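Local coordinates for hypothetical protein (PDB 3I3F) that is of unknown function but belongs to the YjgF-like endoribonuclease L-PSP family and binds pentanoic acid in pockets of its three-subunit assembly, at residues M38-G43 with N135-Q140; V83-F88 with T114-C119. All blocks are in the same frame, centred on the assembly; numbering follows the deposited sequence.

Contact 1 (M38-G43 with N135-Q140); sequences MVYLGG and NVVAAQ. With LEA (pentanoic acid), chain F.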
ATOM      1  N   MET A  38       6.819 -14.322  -6.426  1.00 13.09           N
ATOM      2  CA  MET A  38       6.156 -13.522  -5.398  1.00 12.95           C
ATOM      3  C   MET A  38       4.646 -13.590  -5.586  1.00 12.51           C
ATOM      4  O   MET A  38       4.155 -13.613  -6.717  1.00 12.65           O
ATOM      5  CB  MET A  38       6.619 -12.067  -5.465  1.00 13.23           C
ATOM      6  CG  MET A  38       8.109 -11.864  -5.211  1.00 13.90           C
ATOM      7  SD  MET A  38       8.642 -12.344  -3.554  1.00 15.89           S
ATOM      8  CE  MET A  38       7.774 -11.145  -2.549  1.00 16.20           C
ATOM      9  N   VAL A  39       3.922 -13.620  -4.471  1.00 11.65           N
ATOM     10  CA  VAL A  39       2.465 -13.675  -4.478  1.00 11.09           C
ATOM     11  C   VAL A  39       1.898 -12.373  -3.921  1.00 10.51           C
ATOM     12  O   VAL A  39       2.357 -11.885  -2.886  1.00 10.52           O
ATOM     13  CB  VAL A  39       1.946 -14.850  -3.628  1.00 10.94           C
ATOM     14  CG1 VAL A  39       0.430 -14.984  -3.761  1.00 10.98           C
ATOM     15  CG2 VAL A  39       2.638 -16.149  -4.029  1.00 11.29           C
ATOM     16  N   TYR A  40       0.919 -11.814  -4.629  1.00 10.05           N
ATOM     17  CA  TYR A  40       0.184 -10.629  -4.193  1.00  9.82           C
ATOM     18  C   TYR A  40      -1.278 -11.019  -4.031  1.00  9.48           C
ATOM     19  O   TYR A  40      -1.790 -11.826  -4.805  1.00  9.19           O
ATOM     20  CB  TYR A  40       0.291  -9.514  -5.238  1.00  9.96           C
ATOM     21  CG  TYR A  40       1.682  -8.949  -5.394  1.00 10.37           C
ATOM     22  CD1 TYR A  40       2.020  -7.724  -4.832  1.00 11.20           C
ATOM     23  CD2 TYR A  40       2.661  -9.642  -6.100  1.00 11.26           C
ATOM     24  CE1 TYR A  40       3.298  -7.201  -4.968  1.00 11.71           C
ATOM     25  CE2 TYR A  40       3.945  -9.129  -6.239  1.00 11.65           C
ATOM     26  CZ  TYR A  40       4.254  -7.905  -5.671  1.00 11.80           C
ATOM     27  OH  TYR A  40       5.518  -7.378  -5.799  1.00 14.32           O
ATOM     28  N   LEU A  41      -1.949 -10.453  -3.032  1.00  9.13           N
ATOM     29  CA  LEU A  41      -3.377 -10.704  -2.834  1.00  8.95           C
ATOM     30  C   LEU A  41      -4.196  -9.430  -2.975  1.00  8.88           C
ATOM     31  O   LEU A  41      -3.760  -8.347  -2.578  1.00  9.01           O
ATOM     32  CB  LEU A  41      -3.646 -11.297  -1.450  1.00  8.97           C
ATOM     33  CG  LEU A  41      -2.946 -12.598  -1.059  1.00  8.77           C
ATOM     34  CD1 LEU A  41      -3.460 -13.061   0.295  1.00  9.13           C
ATOM     35  CD2 LEU A  41      -3.157 -13.687  -2.097  1.00  9.41           C
ATOM     36  N   GLY A  42      -5.400  -9.570  -3.524  1.00  8.84           N
ATOM     37  CA  GLY A  42      -6.394  -8.509  -3.453  1.00  9.00           C
ATOM     38  C   GLY A  42      -6.884  -8.370  -2.024  1.00  9.12           C
ATOM     39  O   GLY A  42      -6.577  -9.208  -1.168  1.00  9.16           O
ATOM     40  N   GLY A  43      -7.645  -7.316  -1.759  1.00  9.38           N
ATOM     41  CA  GLY A  43      -8.156  -7.062  -0.416  1.00  9.57           C
ATOM     42  C   GLY A  43      -8.897  -8.260   0.144  1.00  9.86           C
ATOM     43  O   GLY A  43      -9.682  -8.896  -0.564  1.00  9.79           O
ATOM     44  N   ASN A 135      -2.691  -5.380   0.448  1.00 10.07           N
ATOM     45  CA  ASN A 135      -1.273  -5.368   0.087  1.00 10.25           C
ATOM     46  C   ASN A 135      -0.469  -6.498   0.734  1.00 10.17           C
ATOM     47  O   ASN A 135       0.682  -6.305   1.130  1.00 10.49           O
ATOM     48  CB  ASN A 135      -0.650  -4.002   0.404  1.00 10.38           C
ATOM     49  CG  ASN A 135      -1.229  -2.891  -0.445  1.00 10.61           C
ATOM     50  OD1 ASN A 135      -1.499  -3.084  -1.629  1.00 12.17           O
ATOM     51  ND2 ASN A 135      -1.427  -1.724   0.153  1.00 11.07           N
ATOM     52  N   VAL A 136      -1.076  -7.678   0.832  1.00  9.96           N
ATOM     53  CA  VAL A 136      -0.350  -8.858   1.280  1.00  9.99           C
ATOM     54  C   VAL A 136       0.629  -9.240   0.182  1.00 10.16           C
ATOM     55  O   VAL A 136       0.225  -9.470  -0.960  1.00 10.13           O
ATOM     56  CB  VAL A 136      -1.283 -10.045   1.578  1.00  9.87           C
ATOM     57  CG1 VAL A 136      -0.472 -11.311   1.849  1.00 10.16           C
ATOM     58  CG2 VAL A 136      -2.182  -9.724   2.758  1.00 10.20           C
ATOM     59  N   VAL A 137       1.910  -9.269   0.534  1.00 10.27           N
ATOM     60  CA  VAL A 137       2.981  -9.666  -0.370  1.00 10.57           C
ATOM     61  C   VAL A 137       3.726 -10.820   0.291  1.00 10.51           C
ATOM     62  O   VAL A 137       4.134 -10.718   1.450  1.00 10.43           O
ATOM     63  CB  VAL A 137       3.954  -8.497  -0.631  1.00 10.79           C
ATOM     64  CG1 VAL A 137       5.051  -8.911  -1.612  1.00 11.26           C
ATOM     65  CG2 VAL A 137       3.193  -7.282  -1.156  1.00 11.50           C
ATOM     66  N   ALA A 138       3.888 -11.919  -0.441  1.00 10.52           N
ATOM     67  CA  ALA A 138       4.503 -13.129   0.099  1.00 10.73           C
ATOM     68  C   ALA A 138       5.419 -13.783  -0.926  1.00 11.19           C
ATOM     69  O   ALA A 138       5.226 -13.630  -2.129  1.00 11.33           O
ATOM     70  CB  ALA A 138       3.426 -14.110   0.533  1.00 10.65           C
ATOM     71  N   ALA A 139       6.419 -14.505  -0.433  1.00 11.69           N
ATOM     72  CA  ALA A 139       7.300 -15.298  -1.285  1.00 12.28           C
ATOM     73  C   ALA A 139       6.682 -16.669  -1.529  1.00 12.91           C
ATOM     74  O   ALA A 139       5.976 -17.201  -0.674  1.00 12.76           O
ATOM     75  CB  ALA A 139       8.668 -15.447  -0.633  1.00 12.36           C
ATOM     76  N   GLN A 140       6.944 -17.240  -2.701  1.00 13.94           N
ATOM     77  CA  GLN A 140       6.562 -18.624  -2.973  1.00 14.86           C
ATOM     78  C   GLN A 140       7.571 -19.581  -2.342  1.00 15.66           C
ATOM     79  O   GLN A 140       8.711 -19.202  -2.059  1.00 15.98           O
ATOM     80  CB  GLN A 140       6.468 -18.886  -4.477  1.00 14.93           C
ATOM     81  CG  GLN A 140       5.183 -18.389  -5.111  1.00 15.25           C
ATOM     82  CD  GLN A 140       5.002 -18.897  -6.529  1.00 15.56           C
ATOM     83  OE1 GLN A 140       5.907 -18.794  -7.357  1.00 16.20           O
ATOM     84  NE2 GLN A 140       3.829 -19.445  -6.817  1.00 15.34           N
TER
HETATM   85  C2  LEA F 142     -12.448  -3.561  -3.652  1.00 17.14           C
HETATM   86  O2  LEA F 142     -11.280  -3.359  -4.051  1.00 15.97           O
HETATM   87  C3  LEA F 142     -12.755  -4.723  -2.734  1.00 17.91           C
HETATM   88  C4  LEA F 142     -11.487  -5.441  -2.271  1.00 18.40           C
HETATM   89  C5  LEA F 142     -11.763  -6.628  -1.349  1.00 18.83           C
HETATM   90  C6  LEA F 142     -13.170  -6.659  -0.789  1.00 19.50           C
HETATM   91  O1  LEA F 142     -13.402  -2.831  -3.990  1.00 17.03           O
HETATM   92  O   HOH W   1      -4.602  -5.698  -1.685  1.00 11.37           O
HETATM   93  O   HOH W   2      -3.849  -8.193   0.253  0.66 12.77           O
HETATM   94  O   HOH W   3      -1.087  -7.212  -2.829  1.00 20.28           O
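Strands 38-41 and 135-139 run antiparallel, with Val39 and Ala138 as their hydrogen-bonded pair: Val39 N reaches Ala138 O at 2.7 Å, almost straight, and Ala138 N returns to Val39 O. On the face of Met38, Tyr40 and Val137, the valine's CG2 lies alongside the tyrosine, 3.8 Å from Tyr40 CE1, and its CG1 sits over one ring face near the rim. The Met38 chain, bent at chi2 (-63°) and chi3 (-66°), folds back obliquely so that CE meets Val137 CG1 at 3.6 Å. On the reverse face, the Gln140 side chain crosses Val39 at about a right angle, its CG 3.6 Å from Val39 CG2, and Leu41 CD1 lies beside Val136 CG1 at 3.8 Å. Beyond the bond from Leu41 N to Val136 O, three waters gather at Leu41 O. Two donate to it, one accepting from Asn135 N and the other donating also to Val136 O; the third accepts from Val136 N. Gly43 lines a pentanoic acid pocket, its O 3.2 Å from C5 of the ligand. Helix 56-74 packs on the Val39, Leu41 and Ala138 face through Ile68, Cys71 and Leu72, while strands 32-35 and 82-90 flank the pair.

Contact 2 (V83-F88 with T114-C119); sequences VSLNIF and TRPCRC. With LEA (pentanoic acid), chain D.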
ATOM      1  N   VAL A  83       5.741 -11.331   3.558  1.00 10.21           N
ATOM      2  CA  VAL A  83       6.783 -10.330   3.773  0.50 10.25           C
ATOM      3  C   VAL A  83       6.184  -9.063   4.383  1.00 10.23           C
ATOM      4  O   VAL A  83       6.747  -8.465   5.304  1.00 10.23           O
ATOM      5  CB  VAL A  83       7.448  -9.953   2.429  0.50 10.38           C
ATOM      6  CG1 VAL A  83       8.438  -8.808   2.607  0.50 10.41           C
ATOM      7  CG2 VAL A  83       8.124 -11.172   1.807  0.50 10.46           C
ATOM      8  N   SER A  84       5.035  -8.654   3.849  1.00  9.90           N
ATOM      9  CA  SER A  84       4.400  -7.403   4.238  1.00  9.73           C
ATOM     10  C   SER A  84       2.886  -7.477   4.058  1.00  9.41           C
ATOM     11  O   SER A  84       2.393  -8.200   3.190  1.00  9.21           O
ATOM     12  CB  SER A  84       4.971  -6.260   3.394  1.00  9.78           C
ATOM     13  OG  SER A  84       4.448  -5.004   3.787  1.00 10.22           O
ATOM     14  N   LEU A  85       2.162  -6.742   4.898  1.00  9.22           N
ATOM     15  CA  LEU A  85       0.718  -6.563   4.740  1.00  9.26           C
ATOM     16  C   LEU A  85       0.295  -5.238   5.367  1.00  9.23           C
ATOM     17  O   LEU A  85       1.040  -4.651   6.152  1.00  9.20           O
ATOM     18  CB  LEU A  85      -0.060  -7.740   5.347  1.00  9.34           C
ATOM     19  CG  LEU A  85       0.063  -8.034   6.845  1.00  9.64           C
ATOM     20  CD1 LEU A  85      -0.755  -7.056   7.672  1.00 10.43           C
ATOM     21  CD2 LEU A  85      -0.383  -9.460   7.131  1.00 10.71           C
ATOM     22  N   ASN A  86      -0.883  -4.756   4.984  1.00  9.28           N
ATOM     23  CA  ASN A  86      -1.461  -3.540   5.551  1.00  9.56           C
ATOM     24  C   ASN A  86      -2.815  -3.873   6.153  1.00  9.80           C
ATOM     25  O   ASN A  86      -3.547  -4.706   5.616  1.00  9.66           O
ATOM     26  CB  ASN A  86      -1.704  -2.470   4.482  1.00  9.55           C
ATOM     27  CG  ASN A  86      -0.438  -1.988   3.783  1.00 10.09           C
ATOM     28  OD1 ASN A  86      -0.534  -1.236   2.812  1.00 10.82           O
ATOM     29  ND2 ASN A  86       0.732  -2.395   4.261  1.00 11.00           N
ATOM     30  N   ILE A  87      -3.160  -3.200   7.244  1.00 10.00           N
ATOM     31  CA  ILE A  87      -4.459  -3.376   7.878  1.00 10.42           C
ATOM     32  C   ILE A  87      -5.231  -2.064   7.848  1.00 10.59           C
ATOM     33  O   ILE A  87      -4.701  -1.016   8.222  1.00 10.51           O
ATOM     34  CB  ILE A  87      -4.308  -3.826   9.340  1.00 10.47           C
ATOM     35  CG1 ILE A  87      -3.566  -5.164   9.416  1.00 11.37           C
ATOM     36  CG2 ILE A  87      -5.677  -3.950  10.009  1.00 10.79           C
ATOM     37  CD1 ILE A  87      -2.793  -5.340  10.684  1.00 12.34           C
ATOM     38  N   PHE A  88      -6.475  -2.132   7.383  1.00 10.77           N
ATOM     39  CA  PHE A  88      -7.426  -1.042   7.543  1.00 11.29           C
ATOM     40  C   PHE A  88      -8.485  -1.501   8.534  1.00 11.49           C
ATOM     41  O   PHE A  88      -9.187  -2.480   8.287  1.00 11.56           O
ATOM     42  CB  PHE A  88      -8.093  -0.677   6.211  1.00 11.59           C
ATOM     43  CG  PHE A  88      -7.202   0.077   5.261  1.00 12.57           C
ATOM     44  CD1 PHE A  88      -6.681   1.317   5.610  1.00 13.58           C
ATOM     45  CD2 PHE A  88      -6.909  -0.437   4.005  1.00 14.08           C
ATOM     46  CE1 PHE A  88      -5.863   2.023   4.731  1.00 14.29           C
ATOM     47  CE2 PHE A  88      -6.095   0.263   3.120  1.00 14.61           C
ATOM     48  CZ  PHE A  88      -5.572   1.494   3.486  1.00 14.75           C
ATOM     49  N   THR A 114       9.496 -13.215  13.898  1.00 13.31           N
ATOM     50  CA  THR A 114       9.286 -13.358  12.455  1.00 13.39           C
ATOM     51  C   THR A 114       7.957 -12.784  11.952  1.00 12.79           C
ATOM     52  O   THR A 114       7.505 -13.138  10.861  1.00 12.96           O
ATOM     53  CB  THR A 114       9.367 -14.842  12.037  1.00 13.51           C
ATOM     54  OG1 THR A 114       8.321 -15.576  12.682  1.00 14.60           O
ATOM     55  CG2 THR A 114      10.718 -15.437  12.415  1.00 14.45           C
ATOM     56  N   ARG A 115       7.336 -11.890  12.719  1.00 12.12           N
ATOM     57  CA  ARG A 115       6.099 -11.256  12.264  1.00 11.65           C
ATOM     58  C   ARG A 115       6.389 -10.407  11.030  1.00 11.25           C
ATOM     59  O   ARG A 115       7.437  -9.767  10.952  1.00 11.22           O
ATOM     60  CB  ARG A 115       5.466 -10.405  13.366  1.00 11.58           C
ATOM     61  CG  ARG A 115       5.012 -11.227  14.546  1.00 11.64           C
ATOM     62  CD  ARG A 115       4.057 -10.497  15.465  1.00 11.54           C
ATOM     63  NE  ARG A 115       3.426 -11.475  16.352  1.00 11.02           N
ATOM     64  CZ  ARG A 115       3.502 -11.501  17.682  1.00 11.19           C
ATOM     65  NH1 ARG A 115       4.133 -10.555  18.371  1.00 10.99           N
ATOM     66  NH2 ARG A 115       2.894 -12.484  18.336  1.00 11.51           N
ATOM     67  N   PRO A 116       5.472 -10.414  10.049  1.00 10.81           N
ATOM     68  CA  PRO A 116       5.733  -9.678   8.815  1.00 10.65           C
ATOM     69  C   PRO A 116       5.671  -8.168   8.991  1.00 10.30           C
ATOM     70  O   PRO A 116       5.144  -7.672   9.986  1.00 10.13           O
ATOM     71  CB  PRO A 116       4.617 -10.155   7.880  1.00 10.87           C
ATOM     72  CG  PRO A 116       3.518 -10.579   8.783  1.00 10.85           C
ATOM     73  CD  PRO A 116       4.190 -11.141   9.997  1.00 10.75           C
ATOM     74  N   CYS A 117       6.217  -7.443   8.022  1.00 10.03           N
ATOM     75  CA  CYS A 117       6.077  -5.995   8.001  1.00 10.13           C
ATOM     76  C   CYS A 117       4.596  -5.646   8.018  1.00 10.10           C
ATOM     77  O   CYS A 117       3.786  -6.290   7.346  1.00 10.01           O
ATOM     78  CB  CYS A 117       6.751  -5.401   6.767  1.00  9.98           C
ATOM     79  SG  CYS A 117       8.539  -5.656   6.724  1.00 10.73           S
ATOM     80  N   ARG A 118       4.245  -4.640   8.811  1.00 10.16           N
ATOM     81  CA  ARG A 118       2.852  -4.291   9.030  1.00 10.45           C
ATOM     82  C   ARG A 118       2.679  -2.793   9.203  1.00 10.37           C
ATOM     83  O   ARG A 118       3.569  -2.105   9.699  1.00  9.88           O
ATOM     84  CB  ARG A 118       2.337  -5.001  10.285  1.00 10.69           C
ATOM     85  CG  ARG A 118       0.832  -5.087  10.380  1.00 11.86           C
ATOM     86  CD  ARG A 118       0.384  -5.622  11.736  1.00 12.00           C
ATOM     87  NE  ARG A 118      -0.122  -4.565  12.612  1.00 11.98           N
ATOM     88  CZ  ARG A 118      -0.950  -4.756  13.640  1.00 11.98           C
ATOM     89  NH1 ARG A 118      -1.391  -5.972  13.949  1.00 11.90           N
ATOM     90  NH2 ARG A 118      -1.354  -3.720  14.362  1.00 12.29           N
ATOM     91  N   CYS A 119       1.530  -2.297   8.764  1.00 10.55           N
ATOM     92  CA  CYS A 119       1.024  -1.010   9.216  1.00 11.07           C
ATOM     93  C   CYS A 119      -0.467  -1.172   9.466  1.00 11.13           C
ATOM     94  O   CYS A 119      -1.086  -2.128   8.993  1.00 10.68           O
ATOM     95  CB  CYS A 119       1.308   0.100   8.200  1.00 11.04           C
ATOM     96  SG  CYS A 119       0.463  -0.066   6.617  1.00 12.71           S
TER
HETATM   97  C2  LEA D 142       0.943  -1.209  13.395  1.00 18.21           C
HETATM   98  O2  LEA D 142       0.028  -1.278  14.245  1.00 17.60           O
HETATM   99  C3  LEA D 142       2.071  -0.215  13.578  1.00 19.01           C
HETATM  100  C4  LEA D 142       1.790   0.781  14.703  1.00 19.70           C
HETATM  101  C5  LEA D 142       3.058   1.508  15.145  1.00 20.06           C
HETATM  102  C6  LEA D 142       3.880   1.991  13.968  1.00 20.44           C
HETATM  103  O1  LEA D 142       0.966  -1.946  12.385  1.00 17.20           O
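Strands 83-88 and 117-119 lie parallel, their axes 13° apart, joined by hydrogen bonds from Cys117 N to Val83 O, Leu85 N to Cys117 O and Ile87 N to Cys119 O, each with its donor above the carbonyl plane. Arg118 carries the principal side-chain contacts. Its CG is anti to the backbone N (chi1 -161°), and a bend at chi3 (103°) turns the guanidinium beside the bound pentanoic acid. NE donates to O1 of the ligand at 2.8 Å, nearly straight, and NH2 donates to its O2, so a two-pronged pairing grips the carboxylate at the guanidinium edge. The Ile87 side chain crosses obliquely, its CD1 over one face of that group toward the rim, 3.4 Å from Arg118 NE, while Leu85 CD1 runs alongside the aliphatic stem at 3.7 Å from Arg118 CG. Asn102 accepts a further bond from NH2, and Tyr105 adds a cation-pi contact, both from helix 95-108. That helix connects the two strands in a beta-alpha-beta unit of the YjgF-like fold, in which an arginine at the subunit interface commonly binds carboxylates. Where the unit begins, Val83 and Ser84 both face Val137 and form a classic beta bulge. On the opposite face of the sheet from Arg118, Cys119 places SG in the crowded position between the backbone N and carbonyl carbon (chi1 65°), against the amide of Asn86, 3.3 Å from Asn86 ND2. The same ND2 donates to Leu85 O from well above the carbonyl plane, helping fix the amide rotation, and Asn86 OD1 accepts from Asn135 ND2 of its own chain and from Asn135 ND2 of the third subunit. That subunit packs close here, its Val134 against Cys119 and its Gly42 against Cys117.

Overall arrangement
After strands 16-18 and 32-35 the chain lays down strand 38-41, then passes through helix 56-74 to strand 82-90. Helix 95-108 follows, and contact 2 closes the loop around it when strand 117-123 returns beside 82-90. Strand 131-139 comes next in sequence and inserts between 38-41 and 82-90, so contact 1 closes the longer loop with contact 2 nested inside it. The two meet directly across the sheet: Val83 N probably donates to Val137 O, and Val136 packs on Leu85. Together they order strands 38-41, 131-139, 82-90 and 117-123 in one mixed sheet, and both touch the third subunit.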